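Long-range contact in protease LasA (Pseudomonas aeruginosa, PDB 3IT5), which cleaves pentaglycine cross-links of staphylococcal peptidoglycan and takes part in elastin degradation, as a secreted zinc-dependent endopeptidase of the M23 family: residues D40-W44 with S116-H120. Residues are numbered along the deposited sequence; the frame is centred on the assembly and turned at random.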
loop_
_atom_site.group_PDB
_atom_site.type_symbol
_atom_site.label_atom_id
_atom_site.label_comp_id
_atom_site.label_asym_id
_atom_site.label_seq_id
_atom_site.Cartn_x
_atom_site.Cartn_y
_atom_site.Cartn_z
ATOM N N ASP A 40 -13.175 -3.404 3.362
ATOM C CA ASP A 40 -14.256 -3.101 4.310
ATOM C C ASP A 40 -13.840 -2.858 5.770
ATOM O O ASP A 40 -14.686 -2.496 6.586
ATOM C CB ASP A 40 -15.349 -4.186 4.248
ATOM C CG ASP A 40 -14.787 -5.605 4.308
ATOM O OD1 ASP A 40 -13.553 -5.771 4.448
ATOM O OD2 ASP A 40 -15.585 -6.562 4.196
ATOM N N TRP A 41 -12.554 -3.045 6.085
ATOM C CA TRP A 41 -12.015 -2.928 7.461
ATOM C C TRP A 41 -12.791 -3.749 8.513
ATOM O O TRP A 41 -13.324 -3.190 9.480
ATOM C CB TRP A 41 -11.890 -1.454 7.889
ATOM C CG TRP A 41 -10.732 -0.737 7.250
ATOM C CD1 TRP A 41 -10.750 -0.027 6.085
ATOM C CD2 TRP A 41 -9.386 -0.664 7.745
ATOM N NE1 TRP A 41 -9.500 0.480 5.818
ATOM C CE2 TRP A 41 -8.644 0.107 6.822
ATOM C CE3 TRP A 41 -8.736 -1.172 8.879
ATOM C CZ2 TRP A 41 -7.284 0.380 6.995
ATOM C CZ3 TRP A 41 -7.378 -0.897 9.051
ATOM C CH2 TRP A 41 -6.669 -0.132 8.111
ATOM N N PRO A 42 -12.833 -5.084 8.341
ATOM C CA PRO A 42 -13.739 -5.911 9.124
ATOM C C PRO A 42 -13.078 -6.512 10.370
ATOM O O PRO A 42 -11.953 -6.140 10.720
ATOM C CB PRO A 42 -14.082 -7.022 8.139
ATOM C CG PRO A 42 -12.789 -7.222 7.370
ATOM C CD PRO A 42 -12.018 -5.914 7.431
ATOM N N ARG A 43 -13.783 -7.434 11.022
ATOM C CA ARG A 43 -13.233 -8.202 12.134
ATOM C C ARG A 43 -12.345 -9.323 11.594
ATOM O O ARG A 43 -12.430 -9.669 10.413
ATOM C CB ARG A 43 -14.367 -8.807 12.968
ATOM C CG ARG A 43 -14.070 -8.865 14.445
ATOM C CD ARG A 43 -14.538 -10.159 15.084
ATOM N NE ARG A 43 -13.695 -10.505 16.228
ATOM C CZ ARG A 43 -14.118 -10.650 17.484
ATOM N NH1 ARG A 43 -15.401 -10.503 17.802
ATOM N NH2 ARG A 43 -13.243 -10.960 18.429
ATOM N N TRP A 44 -11.501 -9.892 12.453
ATOM C CA TRP A 44 -10.745 -11.096 12.097
ATOM C C TRP A 44 -11.706 -12.232 11.738
ATOM O O TRP A 44 -12.863 -12.240 12.171
ATOM C CB TRP A 44 -9.816 -11.532 13.240
ATOM C CG TRP A 44 -8.729 -10.538 13.573
ATOM C CD1 TRP A 44 -8.610 -9.809 14.725
ATOM C CD2 TRP A 44 -7.612 -10.170 12.749
ATOM N NE1 TRP A 44 -7.489 -9.011 14.670
ATOM C CE2 TRP A 44 -6.858 -9.214 13.470
ATOM C CE3 TRP A 44 -7.170 -10.560 11.475
ATOM C CZ2 TRP A 44 -5.691 -8.633 12.954
ATOM C CZ3 TRP A 44 -6.013 -9.977 10.960
ATOM C CH2 TRP A 44 -5.285 -9.027 11.703
ATOM N N SER A 116 -2.040 -5.136 15.261
ATOM C CA SER A 116 -3.048 -4.902 14.218
ATOM C C SER A 116 -4.458 -4.869 14.793
ATOM O O SER A 116 -4.823 -5.709 15.622
ATOM C CB SER A 116 -2.969 -5.966 13.112
ATOM O OG SER A 116 -4.045 -5.828 12.193
ATOM N N THR A 117 -5.240 -3.896 14.328
ATOM C CA THR A 117 -6.628 -3.703 14.755
ATOM C C THR A 117 -7.576 -4.716 14.105
ATOM O O THR A 117 -8.628 -5.042 14.656
ATOM C CB THR A 117 -7.119 -2.273 14.408
ATOM O OG1 THR A 117 -7.049 -2.077 12.994
ATOM C CG2 THR A 117 -6.257 -1.213 15.097
ATOM N N GLY A 118 -7.191 -5.207 12.931
ATOM C CA GLY A 118 -8.012 -6.133 12.143
ATOM C C GLY A 118 -7.399 -6.291 10.762
ATOM O O GLY A 118 -6.356 -5.697 10.488
ATOM N N PRO A 119 -8.037 -7.087 9.881
ATOM C CA PRO A 119 -7.503 -7.321 8.529
ATOM C C PRO A 119 -7.294 -6.032 7.723
ATOM O O PRO A 119 -8.217 -5.223 7.589
ATOM C CB PRO A 119 -8.583 -8.185 7.866
ATOM C CG PRO A 119 -9.276 -8.862 9.001
ATOM C CD PRO A 119 -9.263 -7.871 10.130
ATOM N N HIS A 120 -6.077 -5.866 7.204
ATOM C CA HIS A 120 -5.707 -4.757 6.319
ATOM C C HIS A 120 -4.335 -5.008 5.679
ATOM O O HIS A 120 -3.587 -5.887 6.115
ATOM C CB HIS A 120 -5.695 -3.418 7.075
ATOM C CG HIS A 120 -4.601 -3.298 8.095
ATOM N ND1 HIS A 120 -4.707 -3.815 9.368
ATOM C CD2 HIS A 120 -3.380 -2.715 8.029
ATOM C CE1 HIS A 120 -3.598 -3.562 10.041
ATOM N NE2 HIS A 120 -2.778 -2.891 9.253
HETATM O O HOH W 1 -9.834 -4.418 9.733
#
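Pro119 lies against the indole of Trp44 where two loops meet beside the zinc site of this M23 metallopeptidase: residues 40-44 follow strand 34-38, and residues 116-120 lead into strand 121-127, each strand bearing one zinc ligand, Asp36 and His122. The six-membered ring of Trp44 takes two C-H groups over one face, Pro119 CD 3.9 Å from its centroid and Gly118 CA at 3.8 Å. Both are CH-pi contacts; proline suits the place because the hydrogens on CD, next to the ring nitrogen, are polarised, and glycine because its CA, without a side chain, can approach an indole closely. Ser116 OG comes within 3.3 Å of Trp44 CZ2, while Ser116 CB lies at the edge of the ring, in its plane. That hydroxyl closes an ST turn by accepting a hydrogen bond from Gly118 N. Trp44 also touches Ile106 and Ala109 of helix 106-109.

At the other end of the contact, Trp41 presents its six-membered ring to His120, whose CB sits over the face 3.9 Å from the centroid. The imidazole lies nearly parallel to this ring, 14° between planes, but slid aside with little overlap. A hydrogen bond from Trp41 NE1 to Gln18 O helps to hold the indole in this orientation. His120, inferred to be a proton donor/acceptor, packs near His81 and Asp36. Trp41 also touches Asp36, consistent with the indole forming part of the active-site wall.

No direct hydrogen bond joins the two loops; one water bridges them instead, donating to Pro42 O and Pro119 O. His120 CG takes the position between backbone N and carbonyl carbon (chi1 68°), which brings the edge of the imidazole up to the backbone of Gly118. There ND1 donates to Gly118 O at 2.7 Å, with the carbonyl oxygen close to the imidazole plane.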